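Long-range contacts in rhodopsin (Todarodes pacificus, PDB 2Z73), which senses light through bound 11-cis retinal, whose isomerization to the all-trans form switches on G-protein signalling to phospholipase C for vision in dim light: residues L58-S64 with H319-A325; R247-G252 with D349-E353. All coordinates share one frame; numbering follows the deposited sequence.

Contact 1: residues L58-S64 with H319-A325. With PLM (palmitic acid), chain E; BOG (octyl beta-D-glucopyranoside), chain C.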
loop_
_atom_site.group_PDB
_atom_site.type_symbol
_atom_site.label_atom_id
_atom_site.label_comp_id
_atom_site.label_asym_id
_atom_site.label_seq_id
_atom_site.Cartn_x
_atom_site.Cartn_y
_atom_site.Cartn_z
ATOM N N LEU A 58 -11.518 -10.058 -9.228
ATOM C CA LEU A 58 -10.873 -10.478 -10.470
ATOM C C LEU A 58 -9.650 -11.389 -10.280
ATOM O O LEU A 58 -9.525 -12.406 -10.962
ATOM C CB LEU A 58 -10.480 -9.248 -11.296
ATOM C CG LEU A 58 -11.372 -8.898 -12.493
ATOM C CD1 LEU A 58 -12.822 -9.246 -12.209
ATOM C CD2 LEU A 58 -11.227 -7.422 -12.824
ATOM N N PHE A 59 -8.755 -11.042 -9.357
ATOM C CA PHE A 59 -7.570 -11.871 -9.158
ATOM C C PHE A 59 -7.843 -13.262 -8.585
ATOM O O PHE A 59 -7.179 -14.222 -8.968
ATOM C CB PHE A 59 -6.519 -11.138 -8.309
ATOM C CG PHE A 59 -5.538 -10.321 -9.123
ATOM C CD1 PHE A 59 -5.891 -9.074 -9.634
ATOM C CD2 PHE A 59 -4.264 -10.812 -9.393
ATOM C CE1 PHE A 59 -4.986 -8.329 -10.403
ATOM C CE2 PHE A 59 -3.355 -10.078 -10.158
ATOM C CZ PHE A 59 -3.715 -8.836 -10.664
ATOM N N THR A 60 -8.808 -13.388 -7.680
ATOM C CA THR A 60 -9.107 -14.709 -7.133
ATOM C C THR A 60 -9.941 -15.564 -8.090
ATOM O O THR A 60 -9.963 -16.783 -7.963
ATOM C CB THR A 60 -9.890 -14.641 -5.798
ATOM O OG1 THR A 60 -10.976 -13.723 -5.926
ATOM C CG2 THR A 60 -8.992 -14.221 -4.659
ATOM N N LYS A 61 -10.598 -14.935 -9.059
ATOM C CA LYS A 61 -11.449 -15.683 -9.965
ATOM C C LYS A 61 -11.010 -15.849 -11.418
ATOM O O LYS A 61 -11.625 -16.616 -12.162
ATOM C CB LYS A 61 -12.861 -15.100 -9.917
ATOM C CG LYS A 61 -13.502 -15.240 -8.540
ATOM C CD LYS A 61 -13.531 -16.705 -8.108
ATOM C CE LYS A 61 -13.953 -16.853 -6.657
ATOM N NZ LYS A 61 -13.955 -18.280 -6.216
ATOM N N THR A 62 -9.962 -15.146 -11.832
ATOM C CA THR A 62 -9.498 -15.276 -13.201
ATOM C C THR A 62 -8.401 -16.328 -13.266
ATOM O O THR A 62 -7.542 -16.382 -12.383
ATOM C CB THR A 62 -8.960 -13.952 -13.741
ATOM O OG1 THR A 62 -10.009 -12.974 -13.735
ATOM C CG2 THR A 62 -8.452 -14.127 -15.149
ATOM N N LYS A 63 -8.432 -17.163 -14.306
ATOM C CA LYS A 63 -7.454 -18.235 -14.473
ATOM C C LYS A 63 -6.066 -17.735 -14.848
ATOM O O LYS A 63 -5.057 -18.275 -14.389
ATOM C CB LYS A 63 -7.936 -19.233 -15.532
ATOM C CG LYS A 63 -7.012 -20.443 -15.700
ATOM C CD LYS A 63 -7.516 -21.443 -16.739
ATOM C CE LYS A 63 -7.481 -20.867 -18.144
ATOM N NZ LYS A 63 -7.909 -21.869 -19.167
ATOM N N SER A 64 -6.008 -16.708 -15.687
ATOM C CA SER A 64 -4.730 -16.164 -16.115
ATOM C C SER A 64 -3.994 -15.461 -14.984
ATOM O O SER A 64 -2.792 -15.211 -15.083
ATOM C CB SER A 64 -4.937 -15.198 -17.282
ATOM O OG SER A 64 -5.871 -14.189 -16.957
ATOM N N HIS A 319 -1.582 -2.734 -16.113
ATOM C CA HIS A 319 -1.520 -4.182 -15.966
ATOM C C HIS A 319 -2.342 -4.875 -17.054
ATOM O O HIS A 319 -3.568 -4.905 -16.985
ATOM C CB HIS A 319 -2.027 -4.578 -14.583
ATOM C CG HIS A 319 -1.614 -5.947 -14.170
ATOM N ND1 HIS A 319 -1.982 -7.076 -14.870
ATOM C CD2 HIS A 319 -0.839 -6.373 -13.147
ATOM C CE1 HIS A 319 -1.451 -8.141 -14.297
ATOM N NE2 HIS A 319 -0.752 -7.742 -13.250
ATOM N N PRO A 320 -1.665 -5.455 -18.065
ATOM C CA PRO A 320 -2.302 -6.151 -19.190
ATOM C C PRO A 320 -3.315 -7.244 -18.840
ATOM O O PRO A 320 -4.498 -7.105 -19.149
ATOM C CB PRO A 320 -1.113 -6.686 -19.986
ATOM C CG PRO A 320 -0.082 -6.913 -18.938
ATOM C CD PRO A 320 -0.208 -5.667 -18.088
ATOM N N LYS A 321 -2.873 -8.325 -18.206
ATOM C CA LYS A 321 -3.810 -9.386 -17.859
ATOM C C LYS A 321 -4.983 -8.842 -17.066
ATOM O O LYS A 321 -6.131 -9.183 -17.334
ATOM C CB LYS A 321 -3.121 -10.498 -17.058
ATOM C CG LYS A 321 -2.385 -11.512 -17.924
ATOM C CD LYS A 321 -1.720 -12.589 -17.082
ATOM C CE LYS A 321 -0.988 -13.592 -17.958
ATOM N NZ LYS A 321 -0.302 -14.645 -17.160
ATOM N N PHE A 322 -4.693 -7.976 -16.100
ATOM C CA PHE A 322 -5.738 -7.389 -15.269
ATOM C C PHE A 322 -6.673 -6.538 -16.111
ATOM O O PHE A 322 -7.893 -6.588 -15.947
ATOM C CB PHE A 322 -5.120 -6.532 -14.170
ATOM C CG PHE A 322 -6.128 -5.893 -13.261
ATOM C CD1 PHE A 322 -7.013 -6.670 -12.525
ATOM C CD2 PHE A 322 -6.183 -4.513 -13.130
ATOM C CE1 PHE A 322 -7.934 -6.081 -11.672
ATOM C CE2 PHE A 322 -7.100 -3.914 -12.277
ATOM C CZ PHE A 322 -7.978 -4.699 -11.546
ATOM N N ARG A 323 -6.102 -5.752 -17.013
ATOM C CA ARG A 323 -6.909 -4.905 -17.879
ATOM C C ARG A 323 -7.769 -5.767 -18.786
ATOM O O ARG A 323 -8.876 -5.381 -19.172
ATOM C CB ARG A 323 -6.006 -3.999 -18.727
ATOM C CG ARG A 323 -5.499 -2.768 -17.994
ATOM C CD ARG A 323 -4.410 -2.071 -18.782
ATOM N NE ARG A 323 -4.811 -1.724 -20.146
ATOM C CZ ARG A 323 -5.628 -0.725 -20.471
ATOM N NH1 ARG A 323 -6.151 0.055 -19.531
ATOM N NH2 ARG A 323 -5.915 -0.499 -21.744
ATOM N N GLU A 324 -7.254 -6.940 -19.125
ATOM C CA GLU A 324 -7.977 -7.867 -19.988
ATOM C C GLU A 324 -9.252 -8.235 -19.234
ATOM O O GLU A 324 -10.367 -7.951 -19.670
ATOM C CB GLU A 324 -7.112 -9.111 -20.221
ATOM C CG GLU A 324 -7.345 -9.852 -21.521
ATOM C CD GLU A 324 -6.675 -11.216 -21.520
ATOM O OE1 GLU A 324 -6.567 -11.837 -22.598
ATOM O OE2 GLU A 324 -6.262 -11.670 -20.425
ATOM N N ALA A 325 -9.064 -8.850 -18.075
ATOM C CA ALA A 325 -10.165 -9.270 -17.221
ATOM C C ALA A 325 -11.222 -8.184 -17.035
ATOM O O ALA A 325 -12.417 -8.452 -17.115
ATOM C CB ALA A 325 -9.613 -9.712 -15.855
HETATM C C1 PLM E . -14.513 -16.834 -2.897
HETATM O O2 PLM E . -15.681 -16.928 -3.254
HETATM C C2 PLM E . -13.733 -15.561 -3.235
HETATM C C3 PLM E . -13.238 -14.794 -2.001
HETATM C C4 PLM E . -13.770 -13.365 -2.008
HETATM C C5 PLM E . -13.084 -12.515 -0.977
HETATM C C6 PLM E . -13.649 -11.116 -1.017
HETATM C C7 PLM E . -13.395 -10.407 0.295
HETATM C C8 PLM E . -13.964 -8.979 0.303
HETATM C C9 PLM E . -13.343 -8.119 1.406
HETATM C CA PLM E . -14.153 -8.136 2.682
HETATM C CB PLM E . -13.263 -7.861 3.877
HETATM C CC PLM E . -14.075 -7.471 5.096
HETATM C CD PLM E . -13.173 -7.205 6.283
HETATM C CE PLM E . -13.573 -5.925 6.975
HETATM C CF PLM E . -14.018 -6.151 8.410
HETATM C CG PLM E . -14.415 -4.843 9.084
HETATM C C1 BOG C . 3.394 -13.966 -13.617
HETATM O O1 BOG C . 3.984 -13.010 -12.847
HETATM C C2 BOG C . 3.310 -13.248 -14.939
HETATM O O2 BOG C . 2.490 -12.018 -14.886
HETATM C C3 BOG C . 2.697 -14.277 -15.777
HETATM O O3 BOG C . 2.631 -13.635 -16.998
HETATM C C4 BOG C . 3.603 -15.575 -15.790
HETATM O O4 BOG C . 3.029 -16.561 -16.590
HETATM C C5 BOG C . 3.664 -16.228 -14.474
HETATM O O5 BOG C . 4.251 -15.210 -13.673
HETATM C C6 BOG C . 4.584 -17.522 -14.479
HETATM O O6 BOG C . 4.583 -18.147 -13.087
HETATM C "C1'" BOG C . 3.261 -13.171 -11.660
HETATM C "C2'" BOG C . 4.086 -12.428 -10.734
HETATM C "C3'" BOG C . 3.115 -11.441 -10.183
HETATM C "C4'" BOG C . 3.951 -10.299 -10.046
HETATM C "C5'" BOG C . 3.162 -9.383 -9.188
HETATM C "C6'" BOG C . 3.653 -8.112 -9.618
HETATM C "C7'" BOG C . 2.817 -7.196 -8.821
HETATM C "C8'" BOG C . 2.803 -6.036 -9.652
#
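The rings of Phe59, His319 and Phe322 gather into an aromatic cluster at the cytoplasmic end of transmembrane helix 1. Phe59 meets His319 in a T-shaped (edge-to-face) arrangement: the phenyl edge, led by CZ, points at one face of the imidazole, with the two planes 81° apart. The same ring lies obliquely against Phe322, where Phe59 CE1 comes to 3.4 Å from Phe322 CD1. Aliphatic groups extend this patch. Leu58 CD2 reaches Phe322 CE1 at 3.7 Å, and Leu58 CG rests on the methyl of Ala325, which also touches Thr62 OG1.

Such packing is what links the first transmembrane helix to helix 320-329, the amphipathic helix 8 of rhodopsin-family receptors, which follows transmembrane helix 7 on the cytoplasmic side. His319 is also the N-cap of this helix: with CG anti to the backbone N (chi1 -162°), its ring folds back so that ND1 accepts from Phe322 N at 3.1 Å, the donor lying 30° out of the ring plane. The capping bond restrains the imidazole that receives the edge of Phe59. Helix 70-87 covers Phe59 through Ile73 and Ile74, while helix 246-286 reaches His319 through Leu259 and Ile262.

Polar contacts are sparser. Helix 31-61 ends with Leu58 O held twice, by Thr62 N and by Thr62 OG1 (2.9 Å), which arrive from opposite faces of the carbonyl plane. Farther along, the extended chain of Lys321 passes Ser64, CD lying 4.1 Å from Ser64 CB, and its NZ makes a weak hydrogen bond to Ser64 O at 3.3 Å. Lys321 NZ is also weakly hydrogen-bonded to O3 of the octyl glucoside, at 3.1 Å.

Contact 2: residues R247-G252 with D349-E353. With BOG (octyl beta-D-glucopyranoside), chain C.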
loop_
_atom_site.group_PDB
_atom_site.type_symbol
_atom_site.label_atom_id
_atom_site.label_comp_id
_atom_site.label_asym_id
_atom_site.label_seq_id
_atom_site.Cartn_x
_atom_site.Cartn_y
_atom_site.Cartn_z
ATOM N N ARG A 247 12.934 -15.690 -28.831
ATOM C CA ARG A 247 11.960 -14.614 -28.694
ATOM C C ARG A 247 11.069 -14.892 -27.493
ATOM O O ARG A 247 10.772 -13.996 -26.702
ATOM C CB ARG A 247 11.105 -14.526 -29.953
ATOM C CG ARG A 247 11.869 -14.152 -31.214
ATOM C CD ARG A 247 11.000 -14.395 -32.431
ATOM N NE ARG A 247 9.670 -13.816 -32.255
ATOM C CZ ARG A 247 8.600 -14.178 -32.955
ATOM N NH1 ARG A 247 7.429 -13.597 -32.727
ATOM N NH2 ARG A 247 8.699 -15.127 -33.876
ATOM N N LYS A 248 10.637 -16.142 -27.369
ATOM C CA LYS A 248 9.795 -16.551 -26.251
ATOM C C LYS A 248 10.410 -16.013 -24.964
ATOM O O LYS A 248 9.842 -15.144 -24.299
ATOM C CB LYS A 248 9.708 -18.078 -26.192
ATOM C CG LYS A 248 9.018 -18.644 -24.950
ATOM C CD LYS A 248 9.151 -20.166 -24.906
ATOM C CE LYS A 248 8.625 -20.762 -23.603
ATOM N NZ LYS A 248 7.145 -20.698 -23.487
ATOM N N ALA A 249 11.586 -16.528 -24.628
ATOM C CA ALA A 249 12.298 -16.122 -23.425
ATOM C C ALA A 249 12.338 -14.610 -23.269
ATOM O O ALA A 249 12.145 -14.090 -22.171
ATOM C CB ALA A 249 13.711 -16.679 -23.443
ATOM N N GLN A 250 12.584 -13.899 -24.364
ATOM C CA GLN A 250 12.659 -12.446 -24.309
ATOM C C GLN A 250 11.328 -11.843 -23.879
ATOM O O GLN A 250 11.291 -10.955 -23.024
ATOM C CB GLN A 250 13.075 -11.873 -25.665
ATOM C CG GLN A 250 13.607 -10.446 -25.598
ATOM C CD GLN A 250 14.980 -10.355 -24.943
ATOM O OE1 GLN A 250 15.176 -10.807 -23.810
ATOM N NE2 GLN A 250 15.937 -9.767 -25.654
ATOM N N ALA A 251 10.234 -12.320 -24.464
ATOM C CA ALA A 251 8.908 -11.811 -24.121
ATOM C C ALA A 251 8.659 -11.973 -22.622
ATOM O O ALA A 251 8.155 -11.068 -21.958
ATOM C CB ALA A 251 7.839 -12.558 -24.905
ATOM N N GLY A 252 9.021 -13.136 -22.100
ATOM C CA GLY A 252 8.827 -13.397 -20.692
ATOM C C GLY A 252 9.491 -12.345 -19.835
ATOM O O GLY A 252 8.884 -11.835 -18.896
ATOM N N ASP A 349 3.443 -15.260 -26.097
ATOM C CA ASP A 349 4.708 -15.871 -26.495
ATOM C C ASP A 349 5.463 -16.446 -25.307
ATOM O O ASP A 349 6.014 -17.545 -25.382
ATOM C CB ASP A 349 5.592 -14.843 -27.203
ATOM C CG ASP A 349 4.983 -14.340 -28.499
ATOM O OD1 ASP A 349 3.868 -13.781 -28.463
ATOM O OD2 ASP A 349 5.625 -14.508 -29.557
ATOM N N ALA A 350 5.491 -15.697 -24.212
ATOM C CA ALA A 350 6.192 -16.131 -23.012
ATOM C C ALA A 350 5.696 -17.478 -22.503
ATOM O O ALA A 350 6.443 -18.222 -21.868
ATOM C CB ALA A 350 6.042 -15.078 -21.918
ATOM N N GLU A 351 4.440 -17.801 -22.789
ATOM C CA GLU A 351 3.869 -19.055 -22.321
ATOM C C GLU A 351 3.673 -20.107 -23.407
ATOM O O GLU A 351 3.628 -21.303 -23.112
ATOM C CB GLU A 351 2.550 -18.773 -21.596
ATOM C CG GLU A 351 2.743 -17.911 -20.352
ATOM C CD GLU A 351 1.442 -17.406 -19.767
ATOM O OE1 GLU A 351 0.578 -18.241 -19.434
ATOM O OE2 GLU A 351 1.288 -16.171 -19.634
ATOM N N THR A 352 3.556 -19.674 -24.659
ATOM C CA THR A 352 3.392 -20.619 -25.758
ATOM C C THR A 352 4.644 -21.488 -25.819
ATOM O O THR A 352 5.712 -21.024 -26.214
ATOM C CB THR A 352 3.209 -19.897 -27.111
ATOM O OG1 THR A 352 4.196 -18.870 -27.250
ATOM C CG2 THR A 352 1.820 -19.286 -27.203
ATOM N N GLU A 353 4.504 -22.748 -25.418
ATOM C CA GLU A 353 5.630 -23.675 -25.399
ATOM C C GLU A 353 6.045 -24.162 -26.787
ATOM O O GLU A 353 5.252 -24.148 -27.730
ATOM C CB GLU A 353 5.301 -24.873 -24.504
ATOM C CG GLU A 353 6.515 -25.691 -24.102
ATOM C CD GLU A 353 7.558 -24.857 -23.381
ATOM O OE1 GLU A 353 7.244 -24.317 -22.297
ATOM O OE2 GLU A 353 8.691 -24.739 -23.899
HETATM C C1 BOG C . 3.394 -13.966 -13.617
HETATM O O1 BOG C . 3.984 -13.010 -12.847
HETATM C C2 BOG C . 3.310 -13.248 -14.939
HETATM O O2 BOG C . 2.490 -12.018 -14.886
HETATM C C3 BOG C . 2.697 -14.277 -15.777
HETATM O O3 BOG C . 2.631 -13.635 -16.998
HETATM C C4 BOG C . 3.603 -15.575 -15.790
HETATM O O4 BOG C . 3.029 -16.561 -16.590
HETATM C C5 BOG C . 3.664 -16.228 -14.474
HETATM O O5 BOG C . 4.251 -15.210 -13.673
HETATM C C6 BOG C . 4.584 -17.522 -14.479
HETATM O O6 BOG C . 4.583 -18.147 -13.087
HETATM C "C1'" BOG C . 3.261 -13.171 -11.660
HETATM C "C2'" BOG C . 4.086 -12.428 -10.734
HETATM C "C3'" BOG C . 3.115 -11.441 -10.183
HETATM C "C4'" BOG C . 3.951 -10.299 -10.046
HETATM C "C5'" BOG C . 3.162 -9.383 -9.188
HETATM C "C6'" BOG C . 3.653 -8.112 -9.618
HETATM C "C7'" BOG C . 2.817 -7.196 -8.821
HETATM C "C8'" BOG C . 2.803 -6.036 -9.652
#
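Lys248 reaches across to the end of helix 345-351 and places its ammonium among backbone carbonyls. Lys248 NZ donates to Ala350 O at 3.0 Å, coming from above the carbonyl plane, 61° out of it, and makes a weak hydrogen bond to Thr352 O at 3.1 Å. The side chain starts with CG anti to the backbone N and stays extended as far as CE; the bend at its last torsion, 71°, then sets NZ between the two oxygens. On the way, Lys248 CG passes 3.2 Å from Asp349 O, so the methylenes lie alongside the helix end that the ammonium grips.

Two long ion pairs add to the contact. At the ammonium, Glu353 OE1 stands 3.8 Å from Lys248 NZ, a long salt bridge beside the carbonyl bonds. Elsewhere, Arg247 NH1 lies equally far from Asp349 OD2; here the carboxylate oxygen is well out of the guanidinium plane and the two flat groups are turned 52° apart, leaving charge attraction without a directed N-H bond.

Beneath the polar groups the helices come close over small residues. Ala350 CB sits 3.5 Å from Gly252 CA, and the CA atoms of Gly252 and Ala350, 4.4 Å apart, are the closest such pair between the segments. The methyl of Ala251 adds contacts with Asp349 CB and with Ala350.

The carbonyl oxygens at and just beyond a helix's C-terminal end carry partial negative charge, which Lys248 probably offsets, fastening the C-terminal end of helix 345-351 to the cytoplasmic extension of transmembrane helix 6.

In the fold
Both contacts lie on the cytoplasmic side of the receptor, their centres about 19 Å apart. Along the chain their segments alternate: 58-64, 247-252, 319-325, then 349-353. Contact 1 joins helix 31-61 to helix 320-329; contact 2 joins helix 246-286 to helix 345-351, the next helix after 320-329. Lys321 and Glu351 connect them directly through a long, weak ion pair, and the octyl glucoside touches both. The region after the seventh transmembrane helix is therefore tied first to transmembrane helix 1 and then to the cytoplasmic extension of transmembrane helix 6, the helix whose outward movement accompanies activation in rhodopsin-family receptors.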